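Alcohol oxidase (Myceliophthora thermophila, PDB 6F74) is a VAO-type flavoprotein that binds FAD and probably oxidises organic substrates with molecular oxygen as electron acceptor. Local coordinates at residues R98-N103 and D427-T432; T105-D110 and I506-S511. One frame throughout, in Å; residues are numbered along the deposited sequence.

Contact 1 (R98-N103 and D427-T432); sequences RNYPYN and DPVGST. With NAG (2-acetamido-2-deoxy-beta-D-glucopyranose), chain E; FAD (flavin-adenine dinucleotide), chain I.
Tyr100 places its ring carbon CG anti to its carbonyl carbon (chi1 -60°), and Val429 does the same with CG1 (chi1 -67°). The two side chains cross at about a right angle, with Tyr100 CZ 3.9 Å from Val429 CG1. Both also border the flavin: CE2 of Tyr100 lies against the dimethylbenzene methyl C8M of FAD, at a notably short modelled distance whose exact value is doubtful, while Val429 CG1 approaches C7M. The other branch of Val429, CG2, touches Asn99 OD1, and Asn99 CB reaches C8M as well. Between the backbones, Gly430 N donates to Asn99 O at 2.6 Å. With its positive phi (94°) and psi near zero, a side chain on Gly430 would collide with the carbonyl oxygen of Val429, so glycine suits the position. Further on, Thr432 OG1 lies 2.9 Å from Pro101 O, and Asn103 ND2 carries an N-linked sugar. An alanine at Tyr100 would probably leave Val429 CG1 and the flavin methyl C8M without their aromatic neighbour, opening a gap beside the isoalloxazine. Chemically, a backbone bond and a threonine hydroxyl join the two loops while carbon-rich side chains meet the dimethylbenzene end of FAD, consistent with holding that end by apolar contact.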
ATOM      1  N   ARG A  98       0.932 -10.783  -8.823  1.00 18.21           N
ATOM      2  CA  ARG A  98       0.719 -10.130  -7.558  1.00 18.00           C
ATOM      3  C   ARG A  98       2.007 -10.029  -6.745  1.00 18.09           C
ATOM      4  O   ARG A  98       2.660 -11.032  -6.464  1.00 18.30           O
ATOM      5  CB  ARG A  98      -0.311 -10.922  -6.762  1.00 17.94           C
ATOM      6  CG  ARG A  98      -1.698 -10.910  -7.415  1.00 17.85           C
ATOM      7  CD  ARG A  98      -2.415  -9.616  -7.177  1.00 17.66           C
ATOM      8  NE  ARG A  98      -3.695  -9.570  -7.868  1.00 17.62           N
ATOM      9  CZ  ARG A  98      -3.878  -9.281  -9.160  1.00 17.67           C
ATOM     10  NH1 ARG A  98      -2.850  -9.042  -9.964  1.00 17.78           N
ATOM     11  NH2 ARG A  98      -5.111  -9.311  -9.683  1.00 17.65           N
ATOM     12  N   ASN A  99       2.394  -8.804  -6.392  1.00 17.99           N
ATOM     13  CA  ASN A  99       3.573  -8.607  -5.557  1.00 18.08           C
ATOM     14  C   ASN A  99       3.401  -9.296  -4.184  1.00 18.05           C
ATOM     15  O   ASN A  99       4.257 -10.018  -3.735  1.00 18.25           O
ATOM     16  CB  ASN A  99       3.822  -7.126  -5.353  1.00 17.99           C
ATOM     17  CG  ASN A  99       4.697  -6.533  -6.414  1.00 18.19           C
ATOM     18  OD1 ASN A  99       5.763  -6.047  -6.101  1.00 18.32           O
ATOM     19  ND2 ASN A  99       4.258  -6.561  -7.667  1.00 18.27           N
ATOM     20  N   TYR A 100       2.276  -9.038  -3.542  1.00 17.87           N
ATOM     21  CA  TYR A 100       1.947  -9.636  -2.283  1.00 17.91           C
ATOM     22  C   TYR A 100       0.665 -10.488  -2.431  1.00 17.92           C
ATOM     23  O   TYR A 100      -0.405 -10.080  -2.044  1.00 17.81           O
ATOM     24  CB  TYR A 100       1.756  -8.543  -1.264  1.00 17.79           C
ATOM     25  CG  TYR A 100       2.983  -7.684  -1.047  1.00 17.82           C
ATOM     26  CD1 TYR A 100       4.159  -8.206  -0.518  1.00 17.99           C
ATOM     27  CD2 TYR A 100       2.946  -6.337  -1.347  1.00 17.72           C
ATOM     28  CE1 TYR A 100       5.275  -7.410  -0.317  1.00 18.04           C
ATOM     29  CE2 TYR A 100       4.040  -5.512  -1.117  1.00 17.78           C
ATOM     30  CZ  TYR A 100       5.209  -6.033  -0.621  1.00 17.93           C
ATOM     31  OH  TYR A 100       6.265  -5.173  -0.439  1.00 18.02           O
ATOM     32  N   PRO A 101       0.785 -11.680  -3.015  1.00 18.11           N
ATOM     33  CA  PRO A 101      -0.416 -12.457  -3.348  1.00 18.15           C
ATOM     34  C   PRO A 101      -1.225 -12.799  -2.117  1.00 18.23           C
ATOM     35  O   PRO A 101      -0.652 -13.269  -1.131  1.00 18.42           O
ATOM     36  CB  PRO A 101       0.166 -13.719  -3.997  1.00 18.44           C
ATOM     37  CG  PRO A 101       1.559 -13.808  -3.491  1.00 18.61           C
ATOM     38  CD  PRO A 101       2.018 -12.387  -3.416  1.00 18.36           C
ATOM     39  N   TYR A 102      -2.522 -12.529  -2.159  1.00 18.12           N
ATOM     40  CA  TYR A 102      -3.355 -12.573  -0.957  1.00 18.23           C
ATOM     41  C   TYR A 102      -3.564 -14.037  -0.486  1.00 18.60           C
ATOM     42  O   TYR A 102      -3.687 -14.311   0.704  1.00 18.82           O
ATOM     43  CB  TYR A 102      -4.685 -11.835  -1.168  1.00 18.09           C
ATOM     44  CG  TYR A 102      -5.545 -11.855   0.080  1.00 18.28           C
ATOM     45  CD1 TYR A 102      -5.201 -11.106   1.185  1.00 18.30           C
ATOM     46  CD2 TYR A 102      -6.654 -12.689   0.174  1.00 18.51           C
ATOM     47  CE1 TYR A 102      -5.953 -11.134   2.338  1.00 18.56           C
ATOM     48  CE2 TYR A 102      -7.413 -12.744   1.339  1.00 18.78           C
ATOM     49  CZ  TYR A 102      -7.052 -11.956   2.416  1.00 18.81           C
ATOM     50  OH  TYR A 102      -7.792 -11.992   3.563  1.00 19.14           O
ATOM     51  N   ASN A 103      -3.575 -14.963  -1.442  1.00 18.71           N
ATOM     52  CA  ASN A 103      -3.812 -16.378  -1.182  1.00 19.12           C
ATOM     53  C   ASN A 103      -3.154 -17.170  -2.293  1.00 19.25           C
ATOM     54  O   ASN A 103      -3.731 -17.319  -3.379  1.00 19.18           O
ATOM     55  CB  ASN A 103      -5.308 -16.668  -1.134  1.00 19.22           C
ATOM     56  CG  ASN A 103      -5.638 -18.016  -0.520  1.00 19.74           C
ATOM     57  OD1 ASN A 103      -4.772 -18.690   0.049  1.00 20.05           O
ATOM     58  ND2 ASN A 103      -6.905 -18.410  -0.639  1.00 21.06           N
ATOM     59  N   ASP A 427      12.647  -3.982  -3.196  1.00 19.43           N
ATOM     60  CA  ASP A 427      12.924  -5.126  -2.339  1.00 19.44           C
ATOM     61  C   ASP A 427      12.227  -6.397  -2.842  1.00 19.39           C
ATOM     62  O   ASP A 427      11.267  -6.313  -3.623  1.00 19.23           O
ATOM     63  CB  ASP A 427      12.457  -4.810  -0.913  1.00 19.17           C
ATOM     64  CG  ASP A 427      13.391  -3.850  -0.195  1.00 19.30           C
ATOM     65  OD1 ASP A 427      14.582  -3.722  -0.605  1.00 19.64           O
ATOM     66  OD2 ASP A 427      12.928  -3.236   0.788  1.00 19.11           O
ATOM     67  N   PRO A 428      12.675  -7.566  -2.363  1.00 19.58           N
ATOM     68  CA  PRO A 428      11.994  -8.804  -2.757  1.00 19.60           C
ATOM     69  C   PRO A 428      10.565  -8.838  -2.253  1.00 19.21           C
ATOM     70  O   PRO A 428      10.298  -8.322  -1.176  1.00 19.02           O
ATOM     71  CB  PRO A 428      12.840  -9.913  -2.096  1.00 19.95           C
ATOM     72  CG  PRO A 428      14.151  -9.244  -1.765  1.00 20.19           C
ATOM     73  CD  PRO A 428      13.775  -7.833  -1.405  1.00 19.83           C
ATOM     74  N   VAL A 429       9.676  -9.451  -3.032  1.00 19.14           N
ATOM     75  CA  VAL A 429       8.231  -9.525  -2.753  1.00 18.83           C
ATOM     76  C   VAL A 429       7.791 -10.993  -2.959  1.00 18.99           C
ATOM     77  O   VAL A 429       8.617 -11.898  -2.871  1.00 19.34           O
ATOM     78  CB  VAL A 429       7.434  -8.580  -3.679  1.00 18.60           C
ATOM     79  CG1 VAL A 429       7.768  -7.124  -3.358  1.00 18.50           C
ATOM     80  CG2 VAL A 429       7.705  -8.877  -5.150  1.00 18.81           C
ATOM     81  N   GLY A 430       6.509 -11.245  -3.208  1.00 18.80           N
ATOM     82  CA  GLY A 430       6.025 -12.580  -3.527  1.00 18.99           C
ATOM     83  C   GLY A 430       5.498 -13.436  -2.379  1.00 19.08           C
ATOM     84  O   GLY A 430       5.133 -14.635  -2.584  1.00 19.33           O
ATOM     85  N   SER A 431       5.440 -12.858  -1.174  1.00 18.95           N
ATOM     86  CA  SER A 431       4.769 -13.519  -0.053  1.00 19.06           C
ATOM     87  C   SER A 431       3.451 -12.848   0.315  1.00 18.76           C
ATOM     88  O   SER A 431       3.246 -11.640   0.052  1.00 18.45           O
ATOM     89  CB  SER A 431       5.670 -13.564   1.175  1.00 19.27           C
ATOM     90  OG  SER A 431       6.773 -14.366   0.918  1.00 19.64           O
ATOM     91  N   THR A 432       2.579 -13.623   0.942  1.00 18.91           N
ATOM     92  CA  THR A 432       1.339 -13.113   1.520  1.00 18.75           C
ATOM     93  C   THR A 432       1.646 -12.144   2.667  1.00 18.69           C
ATOM     94  O   THR A 432       2.527 -12.379   3.499  1.00 18.90           O
ATOM     95  CB  THR A 432       0.424 -14.265   2.020  1.00 19.06           C
ATOM     96  OG1 THR A 432       0.093 -15.114   0.927  1.00 19.14           O
ATOM     97  CG2 THR A 432      -0.892 -13.738   2.605  1.00 18.97           C
TER
HETATM   98  C1  NAG E   1      -7.430 -19.623  -0.088  1.00  7.87           C
HETATM   99  C2  NAG E   1      -8.574 -19.200   0.836  1.00 10.57           C
HETATM  100  C3  NAG E   1      -9.293 -20.428   1.376  1.00 12.13           C
HETATM  101  C4  NAG E   1      -9.764 -21.333   0.258  1.00 13.88           C
HETATM  102  C5  NAG E   1      -8.589 -21.662  -0.652  1.00 12.89           C
HETATM  103  C6  NAG E   1      -8.985 -22.404  -1.907  1.00 13.94           C
HETATM  104  C7  NAG E   1      -8.501 -17.141   2.229  1.00 13.21           C
HETATM  105  C8  NAG E   1      -8.012 -16.537   3.504  1.00 13.16           C
HETATM  106  N2  NAG E   1      -8.148 -18.426   2.002  1.00 11.93           N
HETATM  107  O3  NAG E   1     -10.425 -20.025   2.139  1.00 12.34           O
HETATM  108  O4  NAG E   1     -10.337 -22.518   0.824  1.00 16.71           O
HETATM  109  O5  NAG E   1      -8.026 -20.448  -1.099  1.00 10.68           O
HETATM  110  O6  NAG E   1      -9.909 -21.618  -2.687  1.00 15.12           O
HETATM  111  O7  NAG E   1      -9.177 -16.466   1.464  1.00 14.83           O
HETATM  112  PA  FAD I 601      -3.511  -2.398  -7.323  1.00 15.73           P
HETATM  113  O1A FAD I 601      -3.430  -3.796  -6.716  1.00 16.33           O
HETATM  114  O2A FAD I 601      -3.408  -2.311  -8.813  1.00 14.61           O
HETATM  115  O5B FAD I 601      -4.865  -1.755  -6.827  1.00 13.82           O
HETATM  116  C5B FAD I 601      -5.049  -1.506  -5.461  1.00 13.38           C
HETATM  117  C4B FAD I 601      -6.510  -1.175  -5.213  1.00 12.87           C
HETATM  118  O4B FAD I 601      -6.780   0.032  -5.906  1.00 12.82           O
HETATM  119  C3B FAD I 601      -7.518  -2.171  -5.730  1.00 12.31           C
HETATM  120  O3B FAD I 601      -8.682  -2.066  -4.902  1.00 12.69           O
HETATM  121  C2B FAD I 601      -7.894  -1.651  -7.095  1.00 12.77           C
HETATM  122  O2B FAD I 601      -9.240  -1.925  -7.503  1.00 12.30           O
HETATM  123  C1B FAD I 601      -7.770  -0.164  -6.906  1.00 12.89           C
HETATM  124  N9A FAD I 601      -7.369   0.609  -8.086  1.00 13.21           N
HETATM  125  C8A FAD I 601      -6.169   0.599  -8.682  1.00 14.09           C
HETATM  126  N7A FAD I 601      -6.139   1.462  -9.716  1.00 14.08           N
HETATM  127  C5A FAD I 601      -7.337   2.035  -9.770  1.00 13.77           C
HETATM  128  C6A FAD I 601      -7.940   3.050 -10.634  1.00 13.93           C
HETATM  129  N6A FAD I 601      -7.170   3.564 -11.620  1.00 14.13           N
HETATM  130  N1A FAD I 601      -9.232   3.394 -10.393  1.00 13.83           N
HETATM  131  C2A FAD I 601      -9.940   2.828  -9.381  1.00 14.21           C
HETATM  132  N3A FAD I 601      -9.432   1.899  -8.530  1.00 13.99           N
HETATM  133  C4A FAD I 601      -8.149   1.485  -8.689  1.00 13.66           C
HETATM  134  N1  FAD I 601       2.455   2.118   0.069  1.00 11.40           N
HETATM  135  C2  FAD I 601       2.946   3.224   0.674  1.00 11.65           C
HETATM  136  O2  FAD I 601       2.141   4.022   1.220  1.00 12.31           O
HETATM  137  N3  FAD I 601       4.263   3.509   0.686  1.00 11.81           N
HETATM  138  C4  FAD I 601       5.182   2.700   0.131  1.00 12.03           C
HETATM  139  O4  FAD I 601       6.404   2.958   0.160  1.00 13.38           O
HETATM  140  C4X FAD I 601       4.731   1.460  -0.535  1.00 11.93           C
HETATM  141  N5  FAD I 601       5.607   0.605  -1.101  1.00 11.39           N
HETATM  142  C5X FAD I 601       5.162  -0.520  -1.713  1.00 10.96           C
HETATM  143  C6  FAD I 601       6.080  -1.383  -2.311  1.00  9.80           C
HETATM  144  C7  FAD I 601       5.676  -2.534  -2.964  1.00  8.66           C
HETATM  145  C7M FAD I 601       6.801  -3.365  -3.531  1.00  8.75           C
HETATM  146  C8  FAD I 601       4.224  -2.859  -3.048  1.00  7.38           C
HETATM  147  C8M FAD I 601       3.690  -4.078  -3.787  1.00  4.60           C
HETATM  148  C9  FAD I 601       3.306  -2.014  -2.432  1.00  9.18           C
HETATM  149  C9A FAD I 601       3.704  -0.841  -1.767  1.00 10.70           C
HETATM  150  N10 FAD I 601       2.791   0.063  -1.156  1.00 12.01           N
HETATM  151  C10 FAD I 601       3.281   1.216  -0.527  1.00 11.68           C
HETATM  152  C1' FAD I 601       1.335  -0.200  -1.073  1.00 13.09           C
HETATM  153  C2' FAD I 601       0.407   0.438  -2.052  1.00 14.05           C
HETATM  154  O2' FAD I 601       0.145   1.760  -1.586  1.00 13.99           O
HETATM  155  C3' FAD I 601      -0.916  -0.335  -2.073  1.00 15.12           C
HETATM  156  O3' FAD I 601      -0.702  -1.745  -2.265  1.00 16.26           O
HETATM  157  C4' FAD I 601      -1.865   0.195  -3.139  1.00 15.51           C
HETATM  158  O4' FAD I 601      -3.085  -0.552  -3.107  1.00 16.74           O
HETATM  159  C5' FAD I 601      -1.236   0.130  -4.522  1.00 15.36           C
HETATM  160  O5' FAD I 601      -2.129   0.638  -5.497  1.00 15.25           O
HETATM  161  P   FAD I 601      -1.934   0.006  -6.935  1.00 15.53           P
HETATM  162  O1P FAD I 601      -0.480   0.040  -7.314  1.00 15.56           O
HETATM  163  O2P FAD I 601      -2.949   0.655  -7.816  1.00 17.65           O
HETATM  164  O3P FAD I 601      -2.337  -1.528  -6.617  1.00 15.91           O

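Contact 2 (T105-D110 and I506-S511); sequences TCAPVD and IPKVAS
Lys508 reaches over to Pro108 from a loop that touches the other at few points, with Val509 adding the rest of the contact. The segment 506-511 begins with Ile506 and Pro507, which pack instead on the following helix, 512-533. Lys508 comes next and carries most of the contact. Its CG stands anti to the backbone N (chi1 180°) and CD continues the extended course, which takes the aliphatic chain past Ala107, with CG 4.1 Å from Ala107 CB, and obliquely across the proline ring, with CD 4.1 Å from Pro108 CG. A bend at chi3 (76°) then swings NZ's carrier CE aside from the line of the stem, bringing it to 3.2 Å from Pro108 O. At the end of the chain NZ donates to Pro108 O at 2.9 Å, tilted 33° from the carbonyl plane. The same ammonium forms a salt bridge with Glu115, whose OE1 also accepts from the backbone N of Asp110. Carboxylate and carbonyl together thus grip the charge, and through Glu115 the lysine is tied a second time to the backbone of the loop it reaches. Val509 follows, resting CG2 on Ala107 CB at 3.8 Å, a small apolar patch next to the lysine stem. At Ser511 the segment ends in the N-cap of helix 512-533, where OG bonds to the backbone N of Ile514. Apolar along its stem and ionic at its tip, Lys508 thereby links two irregular loops: the one before strand 128-131, held by the disulfide of Cys106 with Cys120, and the one that leads into the N-cap of helix 512-533.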
ATOM      1  N   THR A 105      -2.685 -19.969  -4.151  1.00 20.07           N
ATOM      2  CA  THR A 105      -3.354 -21.227  -4.477  1.00 20.49           C
ATOM      3  C   THR A 105      -2.692 -21.957  -5.655  1.00 20.77           C
ATOM      4  O   THR A 105      -3.161 -23.012  -6.065  1.00 21.16           O
ATOM      5  CB  THR A 105      -4.835 -20.976  -4.812  1.00 20.29           C
ATOM      6  OG1 THR A 105      -4.961 -20.011  -5.902  1.00 19.84           O
ATOM      7  CG2 THR A 105      -5.549 -20.477  -3.547  1.00 20.20           C
ATOM      8  N   CYS A 106      -1.626 -21.374  -6.199  1.00 20.61           N
ATOM      9  CA  CYS A 106      -0.783 -22.026  -7.191  1.00 20.96           C
ATOM     10  C   CYS A 106       0.662 -21.636  -6.967  1.00 21.01           C
ATOM     11  O   CYS A 106       1.185 -20.720  -7.600  1.00 20.73           O
ATOM     12  CB  CYS A 106      -1.263 -21.651  -8.609  1.00 20.74           C
ATOM     13  SG  CYS A 106      -0.306 -22.439  -9.913  1.00 21.26           S
ATOM     14  N   ALA A 107       1.296 -22.324  -6.023  1.00 21.42           N
ATOM     15  CA  ALA A 107       2.656 -21.973  -5.576  1.00 21.50           C
ATOM     16  C   ALA A 107       3.693 -22.255  -6.667  1.00 21.84           C
ATOM     17  O   ALA A 107       3.558 -23.231  -7.402  1.00 22.27           O
ATOM     18  CB  ALA A 107       3.006 -22.732  -4.304  1.00 21.94           C
ATOM     19  N   PRO A 108       4.723 -21.402  -6.792  1.00 21.69           N
ATOM     20  CA  PRO A 108       5.862 -21.866  -7.584  1.00 22.20           C
ATOM     21  C   PRO A 108       6.536 -23.038  -6.879  1.00 22.89           C
ATOM     22  O   PRO A 108       6.556 -23.069  -5.652  1.00 22.87           O
ATOM     23  CB  PRO A 108       6.766 -20.653  -7.638  1.00 21.92           C
ATOM     24  CG  PRO A 108       6.485 -19.929  -6.376  1.00 21.48           C
ATOM     25  CD  PRO A 108       5.006 -20.113  -6.150  1.00 21.20           C
ATOM     26  N   VAL A 109       7.030 -24.005  -7.665  1.00 23.54           N
ATOM     27  CA  VAL A 109       7.672 -25.198  -7.096  1.00 24.32           C
ATOM     28  C   VAL A 109       9.148 -25.127  -7.436  1.00 24.76           C
ATOM     29  O   VAL A 109       9.502 -24.952  -8.601  1.00 24.87           O
ATOM     30  CB  VAL A 109       7.036 -26.497  -7.627  1.00 24.88           C
ATOM     31  CG1 VAL A 109       7.666 -27.731  -6.964  1.00 25.77           C
ATOM     32  CG2 VAL A 109       5.561 -26.510  -7.390  1.00 24.46           C
ATOM     33  N   ASP A 110       9.990 -25.241  -6.413  1.00 25.03           N
ATOM     34  CA  ASP A 110      11.434 -25.224  -6.586  1.00 25.53           C
ATOM     35  C   ASP A 110      11.921 -26.662  -6.640  1.00 26.55           C
ATOM     36  O   ASP A 110      12.237 -27.276  -5.620  1.00 26.98           O
ATOM     37  CB  ASP A 110      12.100 -24.415  -5.465  1.00 25.25           C
ATOM     38  CG  ASP A 110      13.586 -24.220  -5.664  1.00 25.70           C
ATOM     39  OD1 ASP A 110      14.197 -24.764  -6.604  1.00 26.32           O
ATOM     40  OD2 ASP A 110      14.131 -23.502  -4.818  1.00 25.46           O
ATOM     41  N   ILE A 506       3.569 -16.624   6.576  1.00 20.79           N
ATOM     42  CA  ILE A 506       3.103 -17.991   6.545  1.00 21.28           C
ATOM     43  C   ILE A 506       3.929 -18.714   5.483  1.00 21.42           C
ATOM     44  O   ILE A 506       4.409 -18.071   4.533  1.00 21.03           O
ATOM     45  CB  ILE A 506       1.599 -18.141   6.188  1.00 21.18           C
ATOM     46  CG1 ILE A 506       1.197 -17.256   4.986  1.00 20.56           C
ATOM     47  CG2 ILE A 506       0.759 -17.776   7.386  1.00 21.30           C
ATOM     48  CD1 ILE A 506      -0.244 -17.388   4.517  1.00 20.46           C
ATOM     49  N   PRO A 507       4.084 -20.038   5.625  1.00 22.05           N
ATOM     50  CA  PRO A 507       4.716 -20.811   4.554  1.00 22.27           C
ATOM     51  C   PRO A 507       4.083 -20.538   3.198  1.00 21.83           C
ATOM     52  O   PRO A 507       2.901 -20.172   3.105  1.00 21.52           O
ATOM     53  CB  PRO A 507       4.469 -22.292   4.975  1.00 23.06           C
ATOM     54  CG  PRO A 507       4.233 -22.237   6.452  1.00 23.32           C
ATOM     55  CD  PRO A 507       3.535 -20.918   6.679  1.00 22.65           C
ATOM     56  N   LYS A 508       4.878 -20.699   2.154  1.00 21.86           N
ATOM     57  CA  LYS A 508       4.424 -20.474   0.778  1.00 21.52           C
ATOM     58  C   LYS A 508       3.217 -21.371   0.462  1.00 21.71           C
ATOM     59  O   LYS A 508       2.229 -20.914  -0.114  1.00 21.31           O
ATOM     60  CB  LYS A 508       5.598 -20.770  -0.166  1.00 21.75           C
ATOM     61  CG  LYS A 508       5.329 -20.596  -1.644  1.00 21.52           C
ATOM     62  CD  LYS A 508       6.596 -20.920  -2.425  1.00 21.89           C
ATOM     63  CE  LYS A 508       6.856 -22.421  -2.524  1.00 22.65           C
ATOM     64  NZ  LYS A 508       8.108 -22.660  -3.285  1.00 23.05           N
ATOM     65  N   VAL A 509       3.308 -22.649   0.847  1.00 22.39           N
ATOM     66  CA  VAL A 509       2.169 -23.568   0.806  1.00 22.70           C
ATOM     67  C   VAL A 509       1.634 -23.696   2.234  1.00 22.95           C
ATOM     68  O   VAL A 509       2.157 -24.451   3.040  1.00 23.56           O
ATOM     69  CB  VAL A 509       2.517 -24.950   0.215  1.00 23.40           C
ATOM     70  CG1 VAL A 509       1.245 -25.804   0.073  1.00 23.70           C
ATOM     71  CG2 VAL A 509       3.167 -24.800  -1.152  1.00 23.25           C
ATOM     72  N   ALA A 510       0.563 -22.965   2.507  1.00 22.52           N
ATOM     73  CA  ALA A 510       0.033 -22.769   3.837  1.00 22.66           C
ATOM     74  C   ALA A 510      -1.322 -23.446   4.000  1.00 22.99           C
ATOM     75  O   ALA A 510      -2.241 -23.110   3.311  1.00 22.62           O
ATOM     76  CB  ALA A 510      -0.115 -21.274   4.103  1.00 21.99           C
ATOM     77  N   SER A 511      -1.433 -24.350   4.961  1.00 23.71           N
ATOM     78  CA  SER A 511      -2.723 -24.927   5.361  1.00 24.12           C
ATOM     79  C   SER A 511      -3.646 -23.846   5.918  1.00 23.70           C
ATOM     80  O   SER A 511      -3.188 -22.829   6.409  1.00 23.31           O
ATOM     81  CB  SER A 511      -2.510 -26.006   6.427  1.00 25.06           C
ATOM     82  OG  SER A 511      -2.004 -25.430   7.614  1.00 25.10           O
TER

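Contacts 1 and 2 lie side by side, their centres 11 Å apart, on the same side of the chain's centre. Residues 98-103 and 105-110 are successive parts of one loop, between helix 88-93 and strand 128-131. Their partners come much later: the loop 427-432 precedes strand 435-440, and the loop 506-511 follows strand 498-503; these two strands are neighbours in the seven-stranded antiparallel sheet. The segments therefore alternate along the chain. Thr432 CB and Ile506 CD1 join the two contacts by packing at 4.1 Å, and helix 512-533 borders both. Contact 1 reaches inward to FAD, whereas contact 2 is farther out, so the loop after helix 88-93 meets the loops flanking both strands, from the flavin outward.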